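Local coordinates for protein extracellular ligand-binding receptor (Rhodopseudomonas palustris, PDB 3SG0) that binds the aromatic acid benzoyl-formic acid (phenylglyoxylate) and, as a member of the leucine-binding protein family, probably serves in uptake of lignin-derived aromatic acids, at residues S37-A42 / A197-S202; S97-S102 / S168-E173; K138-D143 / Q245-A250. All blocks are in the same frame, centred on the assembly; numbering follows the deposited sequence.

How the contacts relate
All three contacts join material that follows the mixed sheet with material that follows the parallel sheet, and all three touch the same bound benzoyl-formic acid, so together they line the cleft of a two-lobed binding protein. Contact 1 lies at the surface, its centre about 17 Å from that of contact 3, which is buried near the middle of the chain; contact 2 is partly buried and touches both. The chemistry shifts accordingly. Contact 1 offers an arginine and a water, contact 2 a helix N-terminus, a threonine hydroxyl and a tyrosine face, contact 3 a histidine ring against the phenyl group. Arg-198 bridges contacts 1 and 2, and Tyr-171 meets Thr-246 between contacts 2 and 3.

Contact 1: S37-A42 / A197-S202; sequences SGPGAA and ARSDAS. With 173 (benzoyl-formic acid), chain B.
Pro-39 meets Arg-198 and Ser-199 at the surface end of the ligand cleft, where two loops from the opposing lobes of a type I periplasmic binding protein come together. Packing is the direct part of the contact. Pro-39 CB lies 3.7 Å from Arg-198 CB, the two side chains crossing at about a right angle, while Pro-39 CG rests 3.5 Å from Ser-199 OG without a polar bond. Each loop is shaped by a type I turn: Ala-41 N to Gly-38 O closes the first, and in the second, Ala-197 to Asp-200, Ala-197 N also donates to Asp-200 OD2, which it meets from above the carboxylate plane.

The charged and hydrogen-bonding part belongs to Arg-198. Its CG sits beside the backbone N (chi1 -57°), and from there to NE the chain runs extended, which carries the guanidinium away from Pro-39 and into the pocket. Arg-198 NH2 donates to O1A of benzoyl-formic acid at 2.8 Å, and its NH1 donates to the keto oxygen O2 at 3.2 Å (N-H...O 156°). The ligand thus approaches the guanidinium at its edge, with two different oxygens gripped by two nitrogens. NH2 also forms a salt bridge with Asp-169, which is likely to hold the guanidinium in this orientation.

A water provides a polar tie between the loops: in the plane of the guanidinium at its edge, it accepts from Arg-198 NH1 at 3.0 Å and donates to Pro-39 O at 2.9 Å.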
loop_
_atom_site.group_PDB
_atom_site.type_symbol
_atom_site.label_atom_id
_atom_site.label_comp_id
_atom_site.label_asym_id
_atom_site.label_seq_id
_atom_site.Cartn_x
_atom_site.Cartn_y
_atom_site.Cartn_z
ATOM N N SER A 37 7.217 13.719 -1.294
ATOM C CA SER A 37 8.122 14.280 -0.299
ATOM C C SER A 37 7.470 14.090 1.068
ATOM O O SER A 37 6.319 13.647 1.161
ATOM C CB SER A 37 8.422 15.753 -0.581
ATOM O OG SER A 37 7.234 16.515 -0.661
ATOM N N GLY A 38 8.203 14.392 2.135
ATOM C CA GLY A 38 7.742 14.099 3.481
ATOM C C GLY A 38 8.082 12.672 3.866
ATOM O O GLY A 38 8.775 11.973 3.131
ATOM N N PRO A 39 7.577 12.212 5.014
ATOM C CA PRO A 39 7.954 10.867 5.474
ATOM C C PRO A 39 7.387 9.728 4.620
ATOM O O PRO A 39 7.787 8.572 4.802
ATOM C CB PRO A 39 7.396 10.808 6.902
ATOM C CG PRO A 39 6.315 11.840 6.929
ATOM C CD PRO A 39 6.792 12.947 6.021
ATOM N N GLY A 40 6.481 10.044 3.701
ATOM C CA GLY A 40 5.990 9.061 2.756
ATOM C C GLY A 40 6.804 8.939 1.484
ATOM O O GLY A 40 6.407 8.171 0.607
ATOM N N ALA A 41 7.929 9.647 1.372
ATOM C CA ALA A 41 8.656 9.744 0.105
ATOM C C ALA A 41 9.068 8.408 -0.505
ATOM O O ALA A 41 9.074 8.279 -1.733
ATOM C CB ALA A 41 9.878 10.649 0.251
ATOM N N ALA A 42 9.437 7.427 0.311
ATOM C CA ALA A 42 9.838 6.141 -0.254
ATOM C C ALA A 42 8.661 5.402 -0.896
ATOM O O ALA A 42 8.858 4.425 -1.634
ATOM C CB ALA A 42 10.501 5.273 0.795
ATOM N N ALA A 197 5.517 9.036 15.825
ATOM C CA ALA A 197 5.081 9.765 14.647
ATOM C C ALA A 197 6.100 9.587 13.529
ATOM O O ALA A 197 7.289 9.404 13.781
ATOM C CB ALA A 197 4.874 11.227 14.969
ATOM N N ARG A 198 5.630 9.626 12.286
ATOM C CA ARG A 198 6.469 9.215 11.158
ATOM C C ARG A 198 7.794 9.966 11.050
ATOM O O ARG A 198 8.807 9.375 10.663
ATOM C CB ARG A 198 5.700 9.286 9.830
ATOM C CG ARG A 198 4.424 8.464 9.808
ATOM C CD ARG A 198 3.991 8.089 8.378
ATOM N NE ARG A 198 2.717 7.378 8.413
ATOM C CZ ARG A 198 2.306 6.466 7.537
ATOM N NH1 ARG A 198 3.054 6.117 6.495
ATOM N NH2 ARG A 198 1.126 5.894 7.724
ATOM N N SER A 199 7.802 11.256 11.387
ATOM C CA SER A 199 9.028 12.042 11.250
ATOM C C SER A 199 9.890 12.119 12.507
ATOM O O SER A 199 10.900 12.819 12.514
ATOM C CB SER A 199 8.731 13.460 10.753
ATOM O OG SER A 199 8.236 13.430 9.429
ATOM N N ASP A 200 9.520 11.406 13.566
ATOM C CA ASP A 200 10.264 11.515 14.816
ATOM C C ASP A 200 11.748 11.187 14.645
ATOM O O ASP A 200 12.113 10.250 13.935
ATOM C CB ASP A 200 9.681 10.596 15.892
ATOM C CG ASP A 200 8.387 11.118 16.486
ATOM O OD1 ASP A 200 7.998 12.268 16.201
ATOM O OD2 ASP A 200 7.771 10.358 17.265
ATOM N N ALA A 201 12.594 11.940 15.337
ATOM C CA ALA A 201 14.040 11.721 15.305
ATOM C C ALA A 201 14.517 10.555 16.182
ATOM O O ALA A 201 15.579 9.977 15.938
ATOM C CB ALA A 201 14.769 13.002 15.693
ATOM N N SER A 202 13.738 10.224 17.205
ATOM C CA SER A 202 14.135 9.227 18.193
ATOM C C SER A 202 12.929 8.424 18.640
ATOM O O SER A 202 11.828 8.966 18.731
ATOM C CB SER A 202 14.771 9.908 19.417
ATOM O OG SER A 202 14.984 8.962 20.459
HETATM O O1B 173 B . -1.101 3.118 4.257
HETATM C C1 173 B . -0.114 3.649 4.693
HETATM O O1A 173 B . -0.151 4.731 5.564
HETATM C C2 173 B . 1.237 3.014 4.503
HETATM O O2 173 B . 2.174 3.379 5.148
HETATM C C1G 173 B . 1.357 1.968 3.440
HETATM C C2D 173 B . 0.725 2.221 2.075
HETATM C C2E 173 B . 0.814 1.163 0.995
HETATM C C3 173 B . 1.525 -0.154 1.299
HETATM C C1E 173 B . 2.150 -0.383 2.689
HETATM C C1D 173 B . 2.079 0.675 3.770
HETATM O O HOH W 1 6.004 6.590 6.009
#

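Contact 2: S97-S102 / S168-E173; sequences SLTPVS and SDAYGE. With 173 (benzoyl-formic acid), chain B.
Thr-99 and Tyr-171, 5.9 Å apart at their CA atoms, bring the first turns of helices 99-111 and 170-186 against each other across the ligand cleft. The direct packing is light: Thr-99 CG2 touches Ala-170 CB at 3.8 Å. Both helices begin here: Leu-98 and Asp-169 hold the N-cap positions, and Asp-169 OD1 caps its helix by accepting from Gly-172 N at 3.1 Å (N-H...O 166°), with a weaker bond from Tyr-171 N. OD2 of the same carboxylate forms the salt bridge with Arg-198.

At the N-terminus of helix 99-111 the Thr-99 N-H meets the bound carboxylate, an anion the helix dipole would probably help to hold. Thr-99 N donates almost straight to ligand O1A at 2.7 Å (176°), and Thr-99 OG1 donates to O1B, also at 2.7 Å, so that one residue grips both carboxylate oxygens; the backbone N of Ala-122 also bonds to this hydroxyl. Tyr-171 has its CG opposite the backbone N (chi1 176°), which turns one face of the ring to the ligand: keto oxygen O2 stands 3.8 Å above the ring plane, over its centre. Tyr-171 OH forms a probable hydrogen bond with Thr-246 OG1.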
loop_
_atom_site.group_PDB
_atom_site.type_symbol
_atom_site.label_atom_id
_atom_site.label_comp_id
_atom_site.label_asym_id
_atom_site.label_seq_id
_atom_site.Cartn_x
_atom_site.Cartn_y
_atom_site.Cartn_z
ATOM N N SER A 97 -0.639 8.103 -1.057
ATOM C CA SER A 97 0.284 7.012 -0.772
ATOM C C SER A 97 0.123 6.437 0.624
ATOM O O SER A 97 0.525 5.298 0.872
ATOM C CB SER A 97 1.718 7.523 -0.873
ATOM O OG SER A 97 1.968 8.210 -2.087
ATOM N N LEU A 98 -0.396 7.254 1.537
ATOM C CA LEU A 98 -0.448 6.923 2.960
ATOM C C LEU A 98 -1.879 6.964 3.449
ATOM O O LEU A 98 -2.708 7.696 2.902
ATOM C CB LEU A 98 0.362 7.917 3.796
ATOM C CG LEU A 98 1.730 8.344 3.280
ATOM C CD1 LEU A 98 2.400 9.302 4.270
ATOM C CD2 LEU A 98 2.610 7.144 3.003
ATOM N N THR A 99 -2.156 6.211 4.502
ATOM C CA THR A 99 -3.495 6.128 5.049
ATOM C C THR A 99 -4.024 7.459 5.606
ATOM O O THR A 99 -5.118 7.879 5.233
ATOM C CB THR A 99 -3.594 4.989 6.082
ATOM O OG1 THR A 99 -3.445 3.733 5.413
ATOM C CG2 THR A 99 -4.932 5.015 6.783
ATOM N N PRO A 100 -3.276 8.141 6.491
ATOM C CA PRO A 100 -3.804 9.405 7.021
ATOM C C PRO A 100 -4.062 10.433 5.918
ATOM O O PRO A 100 -4.978 11.254 6.014
ATOM C CB PRO A 100 -2.688 9.891 7.965
ATOM C CG PRO A 100 -1.453 9.128 7.562
ATOM C CD PRO A 100 -1.961 7.804 7.071
ATOM N N VAL A 101 -3.239 10.400 4.882
ATOM C CA VAL A 101 -3.349 11.349 3.785
ATOM C C VAL A 101 -4.542 11.014 2.893
ATOM O O VAL A 101 -5.203 11.905 2.350
ATOM C CB VAL A 101 -2.033 11.403 2.984
ATOM C CG1 VAL A 101 -2.115 12.426 1.888
ATOM C CG2 VAL A 101 -0.864 11.710 3.914
ATOM N N SER A 102 -4.832 9.722 2.762
ATOM C CA SER A 102 -5.919 9.246 1.903
ATOM C C SER A 102 -7.306 9.358 2.518
ATOM O O SER A 102 -8.289 9.515 1.799
ATOM C CB SER A 102 -5.686 7.788 1.526
ATOM O OG SER A 102 -4.519 7.646 0.737
ATOM N N SER A 168 1.605 6.251 15.260
ATOM C CA SER A 168 0.427 6.786 15.935
ATOM C C SER A 168 -0.574 7.324 14.909
ATOM O O SER A 168 -0.921 8.511 14.916
ATOM C CB SER A 168 0.837 7.881 16.919
ATOM O OG SER A 168 1.739 8.778 16.300
ATOM N N ASP A 169 -1.019 6.455 14.009
ATOM C CA ASP A 169 -2.022 6.826 13.021
ATOM C C ASP A 169 -2.824 5.592 12.641
ATOM O O ASP A 169 -2.609 4.509 13.197
ATOM C CB ASP A 169 -1.394 7.512 11.796
ATOM C CG ASP A 169 -0.470 6.604 10.993
ATOM O OD1 ASP A 169 -0.630 5.367 11.013
ATOM O OD2 ASP A 169 0.422 7.155 10.309
ATOM N N ALA A 170 -3.753 5.746 11.705
ATOM C CA ALA A 170 -4.666 4.656 11.388
ATOM C C ALA A 170 -3.964 3.460 10.740
ATOM O O ALA A 170 -4.445 2.334 10.834
ATOM C CB ALA A 170 -5.808 5.144 10.513
ATOM N N TYR A 171 -2.832 3.696 10.081
ATOM C CA TYR A 171 -2.061 2.578 9.535
ATOM C C TYR A 171 -1.489 1.718 10.659
ATOM O O TYR A 171 -1.714 0.505 10.716
ATOM C CB TYR A 171 -0.934 3.070 8.629
ATOM C CG TYR A 171 -0.055 1.944 8.124
ATOM C CD1 TYR A 171 -0.493 1.102 7.106
ATOM C CD2 TYR A 171 1.200 1.714 8.671
ATOM C CE1 TYR A 171 0.296 0.072 6.651
ATOM C CE2 TYR A 171 1.997 0.679 8.224
ATOM C CZ TYR A 171 1.537 -0.137 7.206
ATOM O OH TYR A 171 2.302 -1.175 6.716
ATOM N N GLY A 172 -0.743 2.341 11.566
ATOM C CA GLY A 172 -0.172 1.598 12.674
ATOM C C GLY A 172 -1.247 0.940 13.510
ATOM O O GLY A 172 -1.165 -0.244 13.839
ATOM N N GLU A 173 -2.273 1.704 13.859
ATOM C CA GLU A 173 -3.311 1.189 14.746
ATOM C C GLU A 173 -4.117 0.044 14.132
ATOM O O GLU A 173 -4.654 -0.792 14.856
ATOM C CB GLU A 173 -4.224 2.316 15.234
ATOM C CG GLU A 173 -3.535 3.243 16.229
ATOM C CD GLU A 173 -3.115 2.514 17.497
ATOM O OE1 GLU A 173 -4.001 2.130 18.287
ATOM O OE2 GLU A 173 -1.904 2.308 17.703
HETATM O O1B 173 B . -1.101 3.118 4.257
HETATM C C1 173 B . -0.114 3.649 4.693
HETATM O O1A 173 B . -0.151 4.731 5.564
HETATM C C2 173 B . 1.237 3.014 4.503
HETATM O O2 173 B . 2.174 3.379 5.148
HETATM C C1G 173 B . 1.357 1.968 3.440
HETATM C C2D 173 B . 0.725 2.221 2.075
HETATM C C2E 173 B . 0.814 1.163 0.995
HETATM C C3 173 B . 1.525 -0.154 1.299
HETATM C C1E 173 B . 2.150 -0.383 2.689
HETATM C C1D 173 B . 2.079 0.675 3.770
#

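Contact 3: K138-D143 / Q245-A250; sequences KVVPND and QTHGVA. With 173 (benzoyl-formic acid), chain B.
His-247 turns CG in between its backbone N and carbonyl carbon (chi1 59°), directing the imidazole across the cleft, while Asp-143 places its carboxylate beside its own backbone N, where OD1 can meet the ring. The result is a histidine-carboxylate bond: His-247 NE2 donates to Asp-143 OD1 at 2.7 Å, bent at 138° and tilted out of the ring plane, with carboxylate and imidazole planes 70° apart. Pro-141 O lies 3.7 Å from His-247 CE1, at the ring edge and in its plane, and Val-140 CG1 packs 3.6 Å from the same carbon. Because ND1 bonds to Glu-270, the imidazole is held at both nitrogens between two carboxylates, which would tend to favour its protonated form.

Ligand C1E, one carbon of the phenyl group, lies over one face of the imidazole, 3.6 Å from His-247 CD2; Val-140 CG1 reaches phenyl C3 at 3.9 Å. Lys-138 NZ ties the first loop internally, to Val-140 O and Asn-142 OD1. With His-247 cut back to an alanine, Asp-143 and Glu-270 would probably lose this donor and a gap is likely to open beside the phenyl.

The two loops follow strands 136-138 and 242-244, edge strands of their sheets, and lead into helices 143-156 and 252-258; Tyr-171 and Tyr-175 of helix 170-186 pack against His-247, and His-310 of helix 306-328 against Val-140.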
loop_
_atom_site.group_PDB
_atom_site.type_symbol
_atom_site.label_atom_id
_atom_site.label_comp_id
_atom_site.label_asym_id
_atom_site.label_seq_id
_atom_site.Cartn_x
_atom_site.Cartn_y
_atom_site.Cartn_z
ATOM N N LYS A 138 -9.129 -0.108 -4.060
ATOM C CA LYS A 138 -7.895 -0.205 -3.295
ATOM C C LYS A 138 -7.099 -1.444 -3.672
ATOM O O LYS A 138 -7.452 -2.555 -3.276
ATOM C CB LYS A 138 -8.265 -0.243 -1.810
ATOM C CG LYS A 138 -7.109 -0.363 -0.846
ATOM C CD LYS A 138 -7.609 -0.249 0.590
ATOM C CE LYS A 138 -6.503 -0.385 1.605
ATOM N NZ LYS A 138 -5.979 -1.774 1.645
ATOM N N VAL A 139 -6.012 -1.256 -4.411
ATOM C CA VAL A 139 -5.219 -2.400 -4.854
ATOM C C VAL A 139 -4.281 -2.993 -3.809
ATOM O O VAL A 139 -3.919 -4.165 -3.934
ATOM C CB VAL A 139 -4.420 -2.110 -6.143
ATOM C CG1 VAL A 139 -5.366 -1.822 -7.298
ATOM C CG2 VAL A 139 -3.384 -1.006 -5.937
ATOM N N VAL A 140 -3.859 -2.240 -2.796
ATOM C CA VAL A 140 -2.989 -2.828 -1.773
ATOM C C VAL A 140 -3.865 -3.689 -0.876
ATOM O O VAL A 140 -4.918 -3.236 -0.450
ATOM C CB VAL A 140 -2.293 -1.740 -0.936
ATOM C CG1 VAL A 140 -1.505 -2.372 0.203
ATOM C CG2 VAL A 140 -1.379 -0.901 -1.813
ATOM N N PRO A 141 -3.462 -4.940 -0.585
ATOM C CA PRO A 141 -4.324 -5.738 0.299
ATOM C C PRO A 141 -4.552 -5.087 1.657
ATOM O O PRO A 141 -3.641 -4.516 2.254
ATOM C CB PRO A 141 -3.547 -7.050 0.439
ATOM C CG PRO A 141 -2.776 -7.147 -0.851
ATOM C CD PRO A 141 -2.323 -5.730 -1.088
ATOM N N ASN A 142 -5.788 -5.184 2.138
ATOM C CA ASN A 142 -6.131 -4.651 3.447
ATOM C C ASN A 142 -5.195 -5.180 4.530
ATOM O O ASN A 142 -4.908 -6.382 4.603
ATOM C CB ASN A 142 -7.568 -5.013 3.804
ATOM C CG ASN A 142 -8.599 -4.211 3.030
ATOM O OD1 ASN A 142 -8.291 -3.212 2.382
ATOM N ND2 ASN A 142 -9.848 -4.652 3.112
ATOM N N ASP A 143 -4.756 -4.276 5.403
ATOM C CA ASP A 143 -3.798 -4.625 6.441
ATOM C C ASP A 143 -4.295 -5.699 7.386
ATOM O O ASP A 143 -3.479 -6.419 7.955
ATOM C CB ASP A 143 -3.383 -3.392 7.245
ATOM C CG ASP A 143 -2.444 -2.495 6.479
ATOM O OD1 ASP A 143 -1.525 -3.040 5.816
ATOM O OD2 ASP A 143 -2.631 -1.264 6.532
ATOM N N GLN A 245 8.090 -6.862 10.679
ATOM C CA GLN A 245 7.650 -5.583 10.147
ATOM C C GLN A 245 6.390 -5.826 9.320
ATOM O O GLN A 245 5.715 -6.846 9.499
ATOM C CB GLN A 245 8.771 -4.911 9.343
ATOM C CG GLN A 245 9.964 -4.466 10.197
ATOM C CD GLN A 245 10.065 -2.952 10.373
ATOM O OE1 GLN A 245 9.106 -2.210 10.162
ATOM N NE2 GLN A 245 11.247 -2.486 10.756
ATOM N N THR A 246 6.074 -4.878 8.445
ATOM C CA THR A 246 4.887 -4.918 7.595
ATOM C C THR A 246 5.288 -4.633 6.157
ATOM O O THR A 246 6.425 -4.244 5.880
ATOM C CB THR A 246 3.861 -3.844 7.984
ATOM O OG1 THR A 246 4.390 -2.546 7.670
ATOM C CG2 THR A 246 3.489 -3.930 9.457
ATOM N N HIS A 247 4.336 -4.781 5.238
ATOM C CA HIS A 247 4.600 -4.504 3.833
ATOM C C HIS A 247 4.917 -3.037 3.535
ATOM O O HIS A 247 5.266 -2.702 2.405
ATOM C CB HIS A 247 3.479 -5.031 2.929
ATOM C CG HIS A 247 2.121 -4.460 3.213
ATOM N ND1 HIS A 247 1.023 -4.802 2.453
ATOM C CD2 HIS A 247 1.672 -3.593 4.155
ATOM C CE1 HIS A 247 -0.043 -4.173 2.912
ATOM N NE2 HIS A 247 0.321 -3.433 3.946
ATOM N N GLY A 248 4.808 -2.165 4.538
ATOM C CA GLY A 248 5.306 -0.804 4.407
ATOM C C GLY A 248 6.815 -0.742 4.212
ATOM O O GLY A 248 7.328 0.305 3.801
ATOM N N VAL A 249 7.530 -1.831 4.489
ATOM C CA VAL A 249 8.983 -1.811 4.373
ATOM C C VAL A 249 9.503 -2.456 3.093
ATOM O O VAL A 249 10.714 -2.561 2.908
ATOM C CB VAL A 249 9.683 -2.467 5.599
ATOM C CG1 VAL A 249 9.105 -1.922 6.904
ATOM C CG2 VAL A 249 9.620 -3.999 5.548
ATOM N N ALA A 250 8.597 -2.865 2.205
ATOM C CA ALA A 250 8.932 -3.740 1.079
ATOM C C ALA A 250 9.636 -3.026 -0.080
ATOM O O ALA A 250 9.475 -3.406 -1.247
ATOM C CB ALA A 250 7.679 -4.464 0.605
HETATM O O1B 173 B . -1.101 3.118 4.257
HETATM C C1 173 B . -0.114 3.649 4.693
HETATM O O1A 173 B . -0.151 4.731 5.564
HETATM C C2 173 B . 1.237 3.014 4.503
HETATM O O2 173 B . 2.174 3.379 5.148
HETATM C C1G 173 B . 1.357 1.968 3.440
HETATM C C2D 173 B . 0.725 2.221 2.075
HETATM C C2E 173 B . 0.814 1.163 0.995
HETATM C C3 173 B . 1.525 -0.154 1.299
HETATM C C1E 173 B . 2.150 -0.383 2.689
HETATM C C1D 173 B . 2.079 0.675 3.770
#